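Local coordinates for putative NADP oxidoreductase BF3122 (Bacteroides fragilis, PDB 3D1L), which probably works as an NADP-dependent oxidoreductase, binding the dinucleotide with a Rossmann-type domain, although its substrate is not established, at residues Lys32-Val37 / Ala156-Asn161; Glu83-Ile88 / Glu111-His116; Gly239-Met244 / Arg253-Leu258. One frame throughout, in Å; residues are numbered along the deposited sequence. Where two conformers were deposited one is given.

Interaction 1: Lys32-Val37 / Ala156-Asn161; sequences KGFRIV and ASTLSN
This is a van der Waals contact, with no hydrogen bond across it, between the turn joining helix 20-31 to strand 35-40 and the C-terminal end of helix 146-157 and its continuation. Lys32, Phe34, Thr158 and Leu159 carry it. The Lys32 chain bends at chi2 (-61°), and its methylenes run along the Thr158 carbonyl: CD and CE each lie 3.6 Å from Thr158 O. Lys32 NZ, at 4.1 Å from Thr158 O, is too far for a bond, so the aliphatic part does the packing. Nearer the backbone, Lys32 CG touches Leu159 CD2 at 3.6 Å, the two side chains passing while pointing opposite ways. Phe34 comes to Thr158 with its ring edge, CE1 being 3.3 Å from Thr158 OG1, which lies near the ring plane. That hydroxyl is hydrogen-bonded to the carbonyl O of Ile155, so the Phe34 edge merely packs against it; with chi1 at 68°, OG1 sits between the backbone N and the carbonyl carbon. Phe34 and Leu159 are both buried, and both touch Leu29 of helix 20-31. Gly33, with positive phi, closes that helix in a Schellman motif, leading into the second strand of the beta-alpha-beta crossover with which a Rossmann fold begins.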
loop_
_atom_site.group_PDB
_atom_site.type_symbol
_atom_site.label_atom_id
_atom_site.label_comp_id
_atom_site.label_asym_id
_atom_site.label_seq_id
_atom_site.Cartn_x
_atom_site.Cartn_y
_atom_site.Cartn_z
ATOM N N LYS B 32 22.391 18.101 2.441
ATOM C CA LYS B 32 22.445 19.158 3.448
ATOM C C LYS B 32 23.837 19.747 3.612
ATOM O O LYS B 32 24.039 20.702 4.385
ATOM C CB LYS B 32 21.891 18.680 4.787
ATOM C CG LYS B 32 20.376 18.626 4.808
ATOM C CD LYS B 32 19.718 20.005 4.570
ATOM C CE LYS B 32 18.227 19.849 4.288
ATOM N NZ LYS B 32 17.507 21.164 4.274
ATOM N N GLY B 33 24.792 19.194 2.873
ATOM C CA GLY B 33 26.123 19.774 2.806
ATOM C C GLY B 33 27.139 19.098 3.694
ATOM O O GLY B 33 28.238 19.612 3.839
ATOM N N PHE B 34 26.782 17.949 4.283
ATOM C CA PHE B 34 27.738 17.169 5.087
ATOM C C PHE B 34 28.757 16.475 4.200
ATOM O O PHE B 34 28.507 16.236 3.018
ATOM C CB PHE B 34 27.047 16.119 5.966
ATOM C CG PHE B 34 26.381 16.687 7.184
ATOM C CD1 PHE B 34 25.082 17.173 7.119
ATOM C CD2 PHE B 34 27.063 16.732 8.404
ATOM C CE1 PHE B 34 24.472 17.719 8.245
ATOM C CE2 PHE B 34 26.468 17.270 9.535
ATOM C CZ PHE B 34 25.168 17.766 9.458
ATOM N N ARG B 35 29.902 16.156 4.795
ATOM C CA ARG B 35 31.016 15.537 4.111
ATOM C C ARG B 35 31.089 14.038 4.429
ATOM O O ARG B 35 31.465 13.632 5.523
ATOM C CB ARG B 35 32.315 16.241 4.500
ATOM C CG ARG B 35 33.551 15.729 3.782
ATOM C CD ARG B 35 34.702 16.747 3.919
ATOM N NE ARG B 35 36.013 16.109 4.099
ATOM C CZ ARG B 35 36.795 16.252 5.177
ATOM N NH1 ARG B 35 36.426 17.024 6.197
ATOM N NH2 ARG B 35 37.964 15.624 5.234
ATOM N N ILE B 36 30.704 13.230 3.454
ATOM C CA ILE B 36 30.826 11.788 3.568
ATOM C C ILE B 36 32.154 11.425 2.925
ATOM O O ILE B 36 32.298 11.527 1.707
ATOM C CB ILE B 36 29.605 11.070 2.909
ATOM C CG1 ILE B 36 28.337 11.415 3.705
ATOM C CG2 ILE B 36 29.799 9.579 2.916
ATOM C CD1 ILE B 36 27.257 11.927 2.866
ATOM N N VAL B 37 33.129 11.017 3.736
ATOM C CA VAL B 37 34.470 10.832 3.195
ATOM C C VAL B 37 34.618 9.506 2.462
ATOM O O VAL B 37 35.309 9.446 1.430
ATOM C CB VAL B 37 35.603 11.081 4.238
ATOM C CG1 VAL B 37 35.442 12.472 4.859
ATOM C CG2 VAL B 37 35.597 10.034 5.312
ATOM N N ALA B 156 20.957 15.270 13.222
ATOM C CA ALA B 156 19.623 14.778 12.814
ATOM C C ALA B 156 18.604 15.908 12.555
ATOM O O ALA B 156 17.795 15.797 11.637
ATOM C CB ALA B 156 19.067 13.738 13.800
ATOM N N SER B 157 18.681 16.997 13.327
ATOM C CA SER B 157 17.791 18.170 13.147
ATOM C C SER B 157 17.975 18.939 11.835
ATOM O O SER B 157 17.064 19.649 11.412
ATOM C CB SER B 157 17.921 19.143 14.323
ATOM O OG SER B 157 17.513 18.506 15.527
ATOM N N THR B 158 19.145 18.818 11.199
ATOM C CA THR B 158 19.347 19.436 9.890
ATOM C C THR B 158 18.534 18.648 8.848
ATOM O O THR B 158 18.239 19.150 7.772
ATOM C CB THR B 158 20.843 19.533 9.472
ATOM O OG1 THR B 158 21.373 18.231 9.232
ATOM C CG2 THR B 158 21.688 20.193 10.552
ATOM N N LEU B 159 18.145 17.425 9.193
ATOM C CA LEU B 159 17.480 16.544 8.225
ATOM C C LEU B 159 15.977 16.414 8.453
ATOM O O LEU B 159 15.202 16.442 7.494
ATOM C CB LEU B 159 18.115 15.148 8.218
ATOM C CG LEU B 159 19.630 14.969 8.055
ATOM C CD1 LEU B 159 19.994 13.489 8.169
ATOM C CD2 LEU B 159 20.192 15.572 6.747
ATOM N N SER B 160 15.601 16.234 9.720
ATOM C CA SER B 160 14.256 15.933 10.142
ATOM C C SER B 160 13.733 16.977 11.148
ATOM O O SER B 160 14.483 17.469 12.009
ATOM C CB SER B 160 14.246 14.556 10.808
ATOM O OG SER B 160 12.999 14.292 11.455
ATOM N N ASN B 161 12.446 17.293 11.048
ATOM C CA ASN B 161 11.758 18.086 12.080
ATOM C C ASN B 161 11.218 17.246 13.234
ATOM O O ASN B 161 10.541 17.784 14.106
ATOM C CB ASN B 161 10.566 18.818 11.471
ATOM C CG ASN B 161 10.970 19.804 10.404
ATOM O OD1 ASN B 161 11.993 20.476 10.518
ATOM N ND2 ASN B 161 10.150 19.909 9.357
#

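Interaction 2: Glu83-Ile88 / Glu111-His116; sequences ELLQGI and EGHVPH
His113 ND1 is tied to its own loop by a hydrogen bond to the carbonyl O of Val109, and the same nitrogen lies 3.7 Å from Leu85 CD2 across the contact. Because the acceptor is a carbonyl, ND1 must carry the proton in this bond, which also restrains rotation of the ring. The main touch is a CH-pi contact: Leu85 CD2 stands 3.8 Å from the centroid of the His113 ring and 18° off its normal, hence over one face though displaced toward the rim. His113 CE1 is as near to Leu85 CD2 as ND1 is, at 3.7 Å. Leu85 reaches the face because its CG is anti to the backbone N (chi1 -173°), and the two side chains cross at about a right angle. Gln86 approaches obliquely, on the CD2-NE2 side of the imidazole. Its chain folds at chi2, bringing NE2 to 3.5 Å from His113 CD2; the amide and ring planes are 23° apart, and no hydrogen bond joins them. Gln86 is exposed and was deposited in two conformers, so this second touch is doubtful, whereas Leu85 is buried and also meets Trp110. Thus helix 78-89 is covered at Leu85 by the loop between strands 97-100 and 117-122, while Ile88 of the helix and Val114 of the loop both pack on Met98 of strand 97-100.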
loop_
_atom_site.group_PDB
_atom_site.type_symbol
_atom_site.label_atom_id
_atom_site.label_comp_id
_atom_site.label_asym_id
_atom_site.label_seq_id
_atom_site.Cartn_x
_atom_site.Cartn_y
_atom_site.Cartn_z
ATOM N N GLU B 83 31.894 -10.000 14.170
ATOM C CA GLU B 83 32.904 -10.273 13.172
ATOM C C GLU B 83 33.735 -9.032 12.892
ATOM O O GLU B 83 34.963 -9.106 12.777
ATOM C CB GLU B 83 32.213 -10.748 11.883
ATOM C CG GLU B 83 33.172 -11.026 10.722
ATOM C CD GLU B 83 32.486 -11.408 9.409
ATOM O OE1 GLU B 83 31.373 -11.986 9.434
ATOM O OE2 GLU B 83 33.087 -11.135 8.342
ATOM N N LEU B 84 33.053 -7.890 12.814
ATOM C CA LEU B 84 33.641 -6.685 12.244
ATOM C C LEU B 84 33.804 -5.527 13.220
ATOM O O LEU B 84 34.346 -4.484 12.862
ATOM C CB LEU B 84 32.833 -6.253 11.009
ATOM C CG LEU B 84 32.530 -7.287 9.898
ATOM C CD1 LEU B 84 31.742 -6.620 8.771
ATOM C CD2 LEU B 84 33.778 -8.002 9.345
ATOM N N LEU B 85 33.365 -5.735 14.451
ATOM C CA LEU B 85 33.320 -4.694 15.457
ATOM C C LEU B 85 34.670 -4.066 15.728
ATOM O O LEU B 85 34.769 -2.852 15.700
ATOM C CB LEU B 85 32.708 -5.215 16.761
ATOM C CG LEU B 85 32.431 -4.185 17.861
ATOM C CD1 LEU B 85 31.736 -2.942 17.318
ATOM C CD2 LEU B 85 31.605 -4.780 19.001
ATOM N N GLN B 86 35.697 -4.884 15.980
ATOM C CA GLN B 86 37.012 -4.363 16.342
ATOM C C GLN B 86 37.768 -3.801 15.137
ATOM O O GLN B 86 38.592 -2.886 15.287
ATOM C CB GLN B 86 37.833 -5.407 17.096
ATOM C CG GLN B 86 37.403 -5.586 18.555
ATOM C CD GLN B 86 36.052 -6.278 18.700
ATOM O OE1 GLN B 86 35.924 -7.478 18.454
ATOM N NE2 GLN B 86 35.042 -5.518 19.101
ATOM N N GLY B 87 37.463 -4.341 13.953
ATOM C CA GLY B 87 37.953 -3.824 12.682
ATOM C C GLY B 87 37.327 -2.465 12.399
ATOM O O GLY B 87 37.932 -1.620 11.729
ATOM N N ILE B 88 36.121 -2.243 12.929
ATOM C CA ILE B 88 35.480 -0.923 12.859
ATOM C C ILE B 88 36.105 0.066 13.846
ATOM O O ILE B 88 36.286 1.245 13.511
ATOM C CB ILE B 88 33.950 -0.983 13.110
ATOM C CG1 ILE B 88 33.230 -1.763 11.984
ATOM C CG2 ILE B 88 33.371 0.462 13.323
ATOM C CD1 ILE B 88 31.955 -2.490 12.430
ATOM N N GLU B 111 29.564 -0.436 24.383
ATOM C CA GLU B 111 30.157 -0.060 25.661
ATOM C C GLU B 111 31.352 -0.938 26.025
ATOM O O GLU B 111 31.306 -2.166 25.892
ATOM C CB GLU B 111 29.111 0.018 26.780
ATOM C CG GLU B 111 28.904 -1.229 27.633
ATOM C CD GLU B 111 28.118 -0.926 28.901
ATOM O OE1 GLU B 111 28.655 -0.191 29.753
ATOM O OE2 GLU B 111 26.970 -1.416 29.052
ATOM N N GLY B 112 32.434 -0.291 26.454
ATOM C CA GLY B 112 33.691 -0.992 26.688
ATOM C C GLY B 112 34.563 -1.035 25.440
ATOM O O GLY B 112 35.776 -1.230 25.540
ATOM N N HIS B 113 33.956 -0.845 24.264
ATOM C CA HIS B 113 34.701 -0.875 22.995
ATOM C C HIS B 113 35.206 0.490 22.541
ATOM O O HIS B 113 36.311 0.591 22.002
ATOM C CB HIS B 113 33.872 -1.548 21.895
ATOM C CG HIS B 113 33.585 -2.993 22.165
ATOM N ND1 HIS B 113 32.315 -3.470 22.409
ATOM C CD2 HIS B 113 34.409 -4.063 22.247
ATOM C CE1 HIS B 113 32.366 -4.772 22.634
ATOM N NE2 HIS B 113 33.628 -5.158 22.534
ATOM N N VAL B 114 34.399 1.530 22.738
ATOM C CA VAL B 114 34.782 2.903 22.380
ATOM C C VAL B 114 34.301 3.915 23.404
ATOM O O VAL B 114 33.288 3.703 24.069
ATOM C CB VAL B 114 34.245 3.349 20.979
ATOM C CG1 VAL B 114 35.113 2.777 19.856
ATOM C CG2 VAL B 114 32.784 2.997 20.804
ATOM N N PRO B 115 35.051 5.004 23.573
ATOM C CA PRO B 115 34.599 6.016 24.522
ATOM C C PRO B 115 33.337 6.807 24.129
ATOM O O PRO B 115 32.656 7.276 25.017
ATOM C CB PRO B 115 35.809 6.949 24.661
ATOM C CG PRO B 115 36.644 6.688 23.442
ATOM C CD PRO B 115 36.393 5.295 23.015
ATOM N N HIS B 116 33.059 6.988 22.834
ATOM C CA HIS B 116 31.901 7.763 22.405
ATOM C C HIS B 116 31.102 6.924 21.397
ATOM O O HIS B 116 31.652 6.395 20.402
ATOM C CB HIS B 116 32.303 9.131 21.838
ATOM C CG HIS B 116 33.202 9.915 22.743
ATOM N ND1 HIS B 116 32.721 10.808 23.680
ATOM C CD2 HIS B 116 34.552 9.897 22.900
ATOM C CE1 HIS B 116 33.736 11.322 24.354
ATOM N NE2 HIS B 116 34.857 10.796 23.892
#

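Interaction 3: Gly239-Met244 / Arg253-Leu258; sequences GNHLRM and RLYELL
His241 meets Tyr255 along its length, beginning at CB, which lies 3.4 Å from Tyr255 CZ. One bond farther, His241 CG is 3.4 Å from Tyr255 OH. At ND1 the contact becomes polar: His241 ND1 and Tyr255 OH are 2.6 Å apart in a hydrogen bond with an angle of 155°, and the geometry fits either as donor. Beyond it, His241 CE1 is 3.7 Å from Tyr255 OH. The hydroxyl approaches at the imidazole edge, near its plane, while the two rings stand almost perpendicular. Tyr255 spans the gap between helices because its CG is anti to the backbone N (chi1 -178°). On the same ring, Tyr255 CD2 packs at 3.6 Å against Leu242 CD2, a methyl that also lies 3.9 Å from Glu256 CB. Farther out, the Glu256 carboxylate forms a salt bridge with Arg260. Tyr255 also makes an edge-to-face pair with Phe184 of the second subunit, and His241 packs on Leu176 of that subunit. With axes 9.9 Å apart and running at 157°, the segments form a nearly antiparallel helix pair in an all-helical region at the dimer interface, consistent with helical C-terminal domains of the 6-phosphogluconate dehydrogenase type.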
loop_
_atom_site.group_PDB
_atom_site.type_symbol
_atom_site.label_atom_id
_atom_site.label_comp_id
_atom_site.label_asym_id
_atom_site.label_seq_id
_atom_site.Cartn_x
_atom_site.Cartn_y
_atom_site.Cartn_z
ATOM N N GLY B 239 -16.076 -17.809 3.731
ATOM C CA GLY B 239 -16.024 -19.143 3.152
ATOM C C GLY B 239 -15.592 -19.097 1.697
ATOM O O GLY B 239 -14.635 -19.779 1.310
ATOM N N ASN B 240 -16.312 -18.292 0.896
ATOM C CA ASN B 240 -15.951 -18.048 -0.506
ATOM C C ASN B 240 -14.478 -17.637 -0.668
ATOM O O ASN B 240 -13.765 -18.165 -1.517
ATOM C CB ASN B 240 -16.889 -17.003 -1.118
ATOM C CG ASN B 240 -18.322 -17.538 -1.311
ATOM O OD1 ASN B 240 -18.564 -18.755 -1.294
ATOM N ND2 ASN B 240 -19.278 -16.623 -1.507
ATOM N N HIS B 241 -14.017 -16.718 0.171
ATOM C CA HIS B 241 -12.630 -16.275 0.105
ATOM C C HIS B 241 -11.612 -17.364 0.460
ATOM O O HIS B 241 -10.581 -17.492 -0.188
ATOM C CB HIS B 241 -12.427 -15.005 0.928
ATOM C CG HIS B 241 -12.997 -13.783 0.273
ATOM N ND1 HIS B 241 -13.082 -12.560 0.905
ATOM C CD2 HIS B 241 -13.533 -13.607 -0.962
ATOM C CE1 HIS B 241 -13.634 -11.682 0.087
ATOM N NE2 HIS B 241 -13.917 -12.291 -1.054
ATOM N N LEU B 242 -11.911 -18.166 1.468
ATOM C CA LEU B 242 -11.035 -19.270 1.826
ATOM C C LEU B 242 -11.001 -20.299 0.693
ATOM O O LEU B 242 -9.939 -20.846 0.362
ATOM C CB LEU B 242 -11.477 -19.892 3.158
ATOM C CG LEU B 242 -11.316 -18.964 4.379
ATOM C CD1 LEU B 242 -12.079 -19.507 5.601
ATOM C CD2 LEU B 242 -9.852 -18.719 4.712
ATOM N N ARG B 243 -12.165 -20.519 0.085
ATOM C CA ARG B 243 -12.311 -21.394 -1.075
ATOM C C ARG B 243 -11.377 -20.946 -2.213
ATOM O O ARG B 243 -10.683 -21.765 -2.800
ATOM C CB ARG B 243 -13.784 -21.424 -1.513
ATOM C CG ARG B 243 -14.227 -22.680 -2.254
ATOM C CD ARG B 243 -15.736 -22.971 -2.051
ATOM N NE ARG B 243 -16.041 -23.247 -0.637
ATOM C CZ ARG B 243 -16.997 -22.648 0.082
ATOM N NH1 ARG B 243 -17.801 -21.741 -0.467
ATOM N NH2 ARG B 243 -17.163 -22.976 1.359
HETATM N N MSE B 244 -11.333 -19.644 -2.485
HETATM C CA MSE B 244 -10.440 -19.092 -3.509
HETATM C C MSE B 244 -8.950 -19.322 -3.268
HETATM O O MSE B 244 -8.172 -19.449 -4.216
HETATM C CB MSE B 244 -10.699 -17.605 -3.700
HETATM C CG MSE B 244 -11.669 -17.332 -4.806
HETATM SE SE MSE B 244 -11.891 -15.455 -5.204
HETATM C CE MSE B 244 -13.455 -15.149 -4.102
ATOM N N ARG B 253 -4.536 -19.829 5.423
ATOM C CA ARG B 253 -4.493 -19.745 6.888
ATOM C C ARG B 253 -4.317 -18.298 7.403
ATOM O O ARG B 253 -4.923 -17.925 8.416
ATOM C CB ARG B 253 -3.430 -20.706 7.475
ATOM C CG ARG B 253 -3.490 -20.907 9.015
ATOM C CD ARG B 253 -2.259 -21.656 9.557
ATOM N NE ARG B 253 -2.067 -21.476 11.009
ATOM C CZ ARG B 253 -1.252 -22.206 11.780
ATOM N NH1 ARG B 253 -0.541 -23.194 11.248
ATOM N NH2 ARG B 253 -1.148 -21.950 13.085
ATOM N N LEU B 254 -3.503 -17.493 6.710
ATOM C CA LEU B 254 -3.319 -16.079 7.071
ATOM C C LEU B 254 -4.649 -15.325 7.009
ATOM O O LEU B 254 -5.010 -14.583 7.944
ATOM C CB LEU B 254 -2.297 -15.381 6.158
ATOM C CG LEU B 254 -0.827 -15.596 6.489
ATOM C CD1 LEU B 254 0.044 -14.903 5.462
ATOM C CD2 LEU B 254 -0.501 -15.131 7.945
ATOM N N TYR B 255 -5.369 -15.513 5.901
ATOM C CA TYR B 255 -6.672 -14.878 5.723
ATOM C C TYR B 255 -7.586 -15.223 6.915
ATOM O O TYR B 255 -8.254 -14.349 7.475
ATOM C CB TYR B 255 -7.316 -15.306 4.391
ATOM C CG TYR B 255 -8.654 -14.641 4.122
ATOM C CD1 TYR B 255 -8.751 -13.563 3.237
ATOM C CD2 TYR B 255 -9.824 -15.084 4.760
ATOM C CE1 TYR B 255 -9.978 -12.935 2.989
ATOM C CE2 TYR B 255 -11.059 -14.461 4.517
ATOM C CZ TYR B 255 -11.122 -13.386 3.639
ATOM O OH TYR B 255 -12.320 -12.765 3.398
ATOM N N GLU B 256 -7.599 -16.496 7.300
ATOM C CA GLU B 256 -8.497 -16.976 8.341
ATOM C C GLU B 256 -8.177 -16.375 9.708
ATOM O O GLU B 256 -9.072 -15.906 10.408
ATOM C CB GLU B 256 -8.476 -18.504 8.382
ATOM C CG GLU B 256 -8.963 -19.094 9.686
ATOM C CD GLU B 256 -9.311 -20.547 9.560
ATOM O OE1 GLU B 256 -8.850 -21.201 8.596
ATOM O OE2 GLU B 256 -10.061 -21.030 10.427
ATOM N N LEU B 257 -6.895 -16.378 10.067
ATOM C CA LEU B 257 -6.433 -15.843 11.350
ATOM C C LEU B 257 -6.507 -14.307 11.423
ATOM O O LEU B 257 -6.855 -13.746 12.453
ATOM C CB LEU B 257 -5.016 -16.341 11.636
ATOM C CG LEU B 257 -4.819 -17.849 11.843
ATOM C CD1 LEU B 257 -3.333 -18.126 11.905
ATOM C CD2 LEU B 257 -5.518 -18.385 13.097
ATOM N N LEU B 258 -6.207 -13.633 10.321
ATOM C CA LEU B 258 -6.404 -12.179 10.245
ATOM C C LEU B 258 -7.887 -11.810 10.405
ATOM O O LEU B 258 -8.231 -10.858 11.112
ATOM C CB LEU B 258 -5.812 -11.602 8.940
ATOM C CG LEU B 258 -4.273 -11.591 8.870
ATOM C CD1 LEU B 258 -3.714 -11.506 7.422
ATOM C CD2 LEU B 258 -3.654 -10.478 9.727
#

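Overall arrangement
Interactions 1 and 2 belong to one alpha/beta body built round the mixed sheet, with centres 24 Å apart and nearest atoms about 12 Å apart. Along the chain, both segments of interaction 2 fall between those of interaction 1. Interaction 1 bridges elements near strands 35-40 and 139-143, whereas interaction 2 lies beside strand 97-100 in the middle of the strand order. Interaction 3 follows both in sequence, within helices 235-244 and 249-264, and lies across the chain's centre from them, its centre 47 and 49 Å from theirs. Of the three, interaction 3 alone meets the second subunit, consistent with a division between a probably dinucleotide-binding alpha/beta part and a helical part that pairs the subunits.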